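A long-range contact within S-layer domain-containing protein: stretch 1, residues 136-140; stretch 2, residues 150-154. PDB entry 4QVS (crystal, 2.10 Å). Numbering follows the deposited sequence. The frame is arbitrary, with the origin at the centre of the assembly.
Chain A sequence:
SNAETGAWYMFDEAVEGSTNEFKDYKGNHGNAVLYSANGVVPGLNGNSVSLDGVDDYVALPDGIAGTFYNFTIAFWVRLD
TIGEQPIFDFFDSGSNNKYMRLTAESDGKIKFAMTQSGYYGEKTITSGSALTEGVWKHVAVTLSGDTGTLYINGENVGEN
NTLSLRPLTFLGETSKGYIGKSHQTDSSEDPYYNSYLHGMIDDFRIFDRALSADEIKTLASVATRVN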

ATOM      1  N   TRP A 136     -14.078  -4.219  -5.024  1.00 68.03           N
ATOM      2  CA  TRP A 136     -13.536  -5.298  -5.878  1.00 64.59           C
ATOM      3  C   TRP A 136     -12.134  -4.997  -6.377  1.00 66.46           C
ATOM      4  O   TRP A 136     -11.912  -3.958  -6.971  1.00 62.53           O
ATOM      5  CB  TRP A 136     -14.427  -5.521  -7.125  1.00 64.65           C
ATOM      6  CG  TRP A 136     -15.646  -6.362  -6.896  1.00 66.00           C
ATOM      7  CD1 TRP A 136     -16.941  -5.942  -6.817  1.00 69.82           C
ATOM      8  CD2 TRP A 136     -15.668  -7.782  -6.709  1.00 61.99           C
ATOM      9  NE1 TRP A 136     -17.774  -7.021  -6.605  1.00 66.81           N
ATOM     10  CE2 TRP A 136     -17.014  -8.162  -6.540  1.00 67.00           C
ATOM     11  CE3 TRP A 136     -14.684  -8.765  -6.691  1.00 60.39           C
ATOM     12  CZ2 TRP A 136     -17.400  -9.503  -6.343  1.00 63.38           C
ATOM     13  CZ3 TRP A 136     -15.071 -10.102  -6.499  1.00 64.37           C
ATOM     14  CH2 TRP A 136     -16.413 -10.448  -6.334  1.00 60.99           C
ATOM     15  N   LYS A 137     -11.182  -5.887  -6.143  1.00 63.32           N
ATOM     16  CA  LYS A 137      -9.832  -5.690  -6.682  1.00 67.36           C
ATOM     17  C   LYS A 137      -9.314  -7.021  -7.250  1.00 59.22           C
ATOM     18  O   LYS A 137      -9.817  -8.071  -6.885  1.00 63.99           O
ATOM     19  CB  LYS A 137      -8.888  -5.123  -5.607  1.00 70.30           C
ATOM     20  CG  LYS A 137      -9.098  -3.634  -5.291  1.00 70.27           C
ATOM     21  CD  LYS A 137      -7.962  -3.068  -4.435  1.00 73.75           C
ATOM     22  CE  LYS A 137      -7.881  -1.532  -4.469  1.00 79.68           C
ATOM     23  NZ  LYS A 137      -9.032  -0.948  -3.748  1.00 80.29           N
ATOM     24  N   HIS A 138      -8.347  -6.961  -8.159  1.00 55.74           N
ATOM     25  CA  HIS A 138      -7.759  -8.155  -8.723  1.00 59.42           C
ATOM     26  C   HIS A 138      -6.476  -8.467  -7.979  1.00 60.65           C
ATOM     27  O   HIS A 138      -5.662  -7.593  -7.767  1.00 63.20           O
ATOM     28  CB  HIS A 138      -7.470  -8.006 -10.215  1.00 59.96           C
ATOM     29  CG  HIS A 138      -7.035  -9.289 -10.862  1.00 62.44           C
ATOM     30  ND1 HIS A 138      -5.712  -9.590 -11.114  1.00 62.49           N
ATOM     31  CD2 HIS A 138      -7.746 -10.375 -11.248  1.00 58.47           C
ATOM     32  CE1 HIS A 138      -5.630 -10.796 -11.645  1.00 63.76           C
ATOM     33  NE2 HIS A 138      -6.852 -11.290 -11.748  1.00 64.05           N
ATOM     34  N   VAL A 139      -6.303  -9.711  -7.561  1.00 57.24           N
ATOM     35  CA  VAL A 139      -5.071 -10.077  -6.898  1.00 57.16           C
ATOM     36  C   VAL A 139      -4.392 -11.234  -7.609  1.00 54.70           C
ATOM     37  O   VAL A 139      -5.051 -12.141  -8.072  1.00 55.19           O
ATOM     38  CB  VAL A 139      -5.324 -10.454  -5.437  1.00 51.81           C
ATOM     39  CG1 VAL A 139      -4.027 -10.877  -4.763  1.00 55.98           C
ATOM     40  CG2 VAL A 139      -5.952  -9.293  -4.674  1.00 50.06           C
ATOM     41  N   ALA A 140      -3.067 -11.208  -7.668  1.00 56.69           N
ATOM     42  CA  ALA A 140      -2.316 -12.309  -8.265  1.00 54.94           C
ATOM     43  C   ALA A 140      -0.997 -12.506  -7.544  1.00 57.66           C
ATOM     44  O   ALA A 140      -0.453 -11.562  -6.973  1.00 54.04           O
ATOM     45  CB  ALA A 140      -2.074 -12.061  -9.742  1.00 61.82           C
TER
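Stretch 2 (150-154) LYING

Stretch 2 lies beside stretch 1 as an antiparallel β-strand neighbour, held mainly by backbone hydrogen bonds and closed at one end by an asparagine side chain that takes the place of a strand carbonyl. Residues 150-152 are extended, with phi from -100° to -131° and psi from 128° to 138°, and run at 169° to the strand of stretch 1, the axes approaching to 4.8 Å. Ala140 faces Tyr151 in a hydrogen-bonded pair: Ala140 N donates to Tyr151 O at 2.9 Å, and Tyr151 N returns a bond to Ala140 O at 2.8 Å. Their side chains share one face of the sheet, Ala140 CB lying 4.1 Å from Tyr151 CB; the small methyl fits beside the larger tyrosine, whose chi1 is m.

Val139 and Ile152 form the next, non-hydrogen-bonded pair, with CA atoms 4.7 Å apart and side chains on the other face. Both are β-branched, a shape well suited to extended backbone, and both are buried. Here the CA atoms approach carbonyls instead: Val139 CA is 3.3 Å from Tyr151 O, and Ile152 CA is 3.3 Å from His138 O. The aliphatic part of Lys137 also rests against Ile152, with Lys137 CD 3.8 Å from Ile152 CG2.

At Asn153 the chain leaves the strand, with phi/psi of 40/41, a left-handed conformation that asparagine tolerates well. Asn153 N still donates to His138 O at 2.7 Å, while the side chain, at chi1 m, lets OD1 accept from His138 N at 2.9 Å. Gly154 follows with phi 78°, a positive value that favours glycine. A water extends the link, accepting from Gly154 N at 2.9 Å and lying 2.6 Å from His138 ND1, so the imidazole is linked to the backbone of Gly154 through solvent.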

ATOM      1  N   LEU A 150       3.711 -10.254  -5.839  1.00 59.21           N
ATOM      2  CA  LEU A 150       2.337  -9.927  -5.521  1.00 55.56           C
ATOM      3  C   LEU A 150       1.890  -8.810  -6.394  1.00 59.04           C
ATOM      4  O   LEU A 150       2.621  -7.810  -6.568  1.00 60.69           O
ATOM      5  CB  LEU A 150       2.204  -9.422  -4.098  1.00 58.72           C
ATOM      6  CG  LEU A 150       2.208 -10.471  -3.016  1.00 61.02           C
ATOM      7  CD1 LEU A 150       2.294  -9.830  -1.634  1.00 62.75           C
ATOM      8  CD2 LEU A 150       0.950 -11.310  -3.165  1.00 60.72           C
ATOM      9  N   TYR A 151       0.661  -8.942  -6.875  1.00 59.85           N
ATOM     10  CA  TYR A 151       0.027  -7.939  -7.694  1.00 62.66           C
ATOM     11  C   TYR A 151      -1.379  -7.613  -7.203  1.00 65.82           C
ATOM     12  O   TYR A 151      -2.153  -8.525  -6.851  1.00 55.40           O
ATOM     13  CB  TYR A 151      -0.164  -8.436  -9.119  1.00 62.94           C
ATOM     14  CG  TYR A 151       1.071  -8.709  -9.910  1.00 61.62           C
ATOM     15  CD1 TYR A 151       1.697  -9.955  -9.879  1.00 56.80           C
ATOM     16  CD2 TYR A 151       1.565  -7.746 -10.771  1.00 66.73           C
ATOM     17  CE1 TYR A 151       2.818 -10.207 -10.643  1.00 56.29           C
ATOM     18  CE2 TYR A 151       2.683  -7.980 -11.521  1.00 61.94           C
ATOM     19  CZ  TYR A 151       3.304  -9.195 -11.465  1.00 60.56           C
ATOM     20  OH  TYR A 151       4.389  -9.364 -12.260  1.00 57.87           O
ATOM     21  N   ILE A 152      -1.707  -6.317  -7.208  1.00 59.67           N
ATOM     22  CA  ILE A 152      -3.054  -5.825  -6.925  1.00 64.68           C
ATOM     23  C   ILE A 152      -3.440  -5.028  -8.168  1.00 69.52           C
ATOM     24  O   ILE A 152      -2.682  -4.188  -8.605  1.00 62.69           O
ATOM     25  CB  ILE A 152      -3.130  -4.925  -5.697  1.00 69.69           C
ATOM     26  CG1 ILE A 152      -2.808  -5.741  -4.439  1.00 74.28           C
ATOM     27  CG2 ILE A 152      -4.532  -4.331  -5.597  1.00 68.48           C
ATOM     28  CD1 ILE A 152      -2.791  -4.936  -3.160  1.00 78.72           C
ATOM     29  N   ASN A 153      -4.592  -5.325  -8.755  1.00 67.88           N
ATOM     30  CA  ASN A 153      -4.988  -4.715 -10.029  1.00 72.79           C
ATOM     31  C   ASN A 153      -3.859  -4.574 -11.046  1.00 73.58           C
ATOM     32  O   ASN A 153      -3.740  -3.548 -11.708  1.00 80.32           O
ATOM     33  CB  ASN A 153      -5.667  -3.371  -9.803  1.00 75.10           C
ATOM     34  CG  ASN A 153      -6.968  -3.514  -9.063  1.00 71.43           C
ATOM     35  OD1 ASN A 153      -7.800  -4.357  -9.405  1.00 66.48           O
ATOM     36  ND2 ASN A 153      -7.157  -2.689  -8.050  1.00 68.93           N
ATOM     37  N   GLY A 154      -3.018  -5.598 -11.153  1.00 70.20           N
ATOM     38  CA  GLY A 154      -1.951  -5.629 -12.164  1.00 73.91           C
ATOM     39  C   GLY A 154      -0.708  -4.810 -11.891  1.00 73.98           C
ATOM     40  O   GLY A 154       0.142  -4.665 -12.778  1.00 59.57           O
TER
HETATM   41  O   HOH W   1      -3.797  -8.152  -9.990  1.00 56.67           O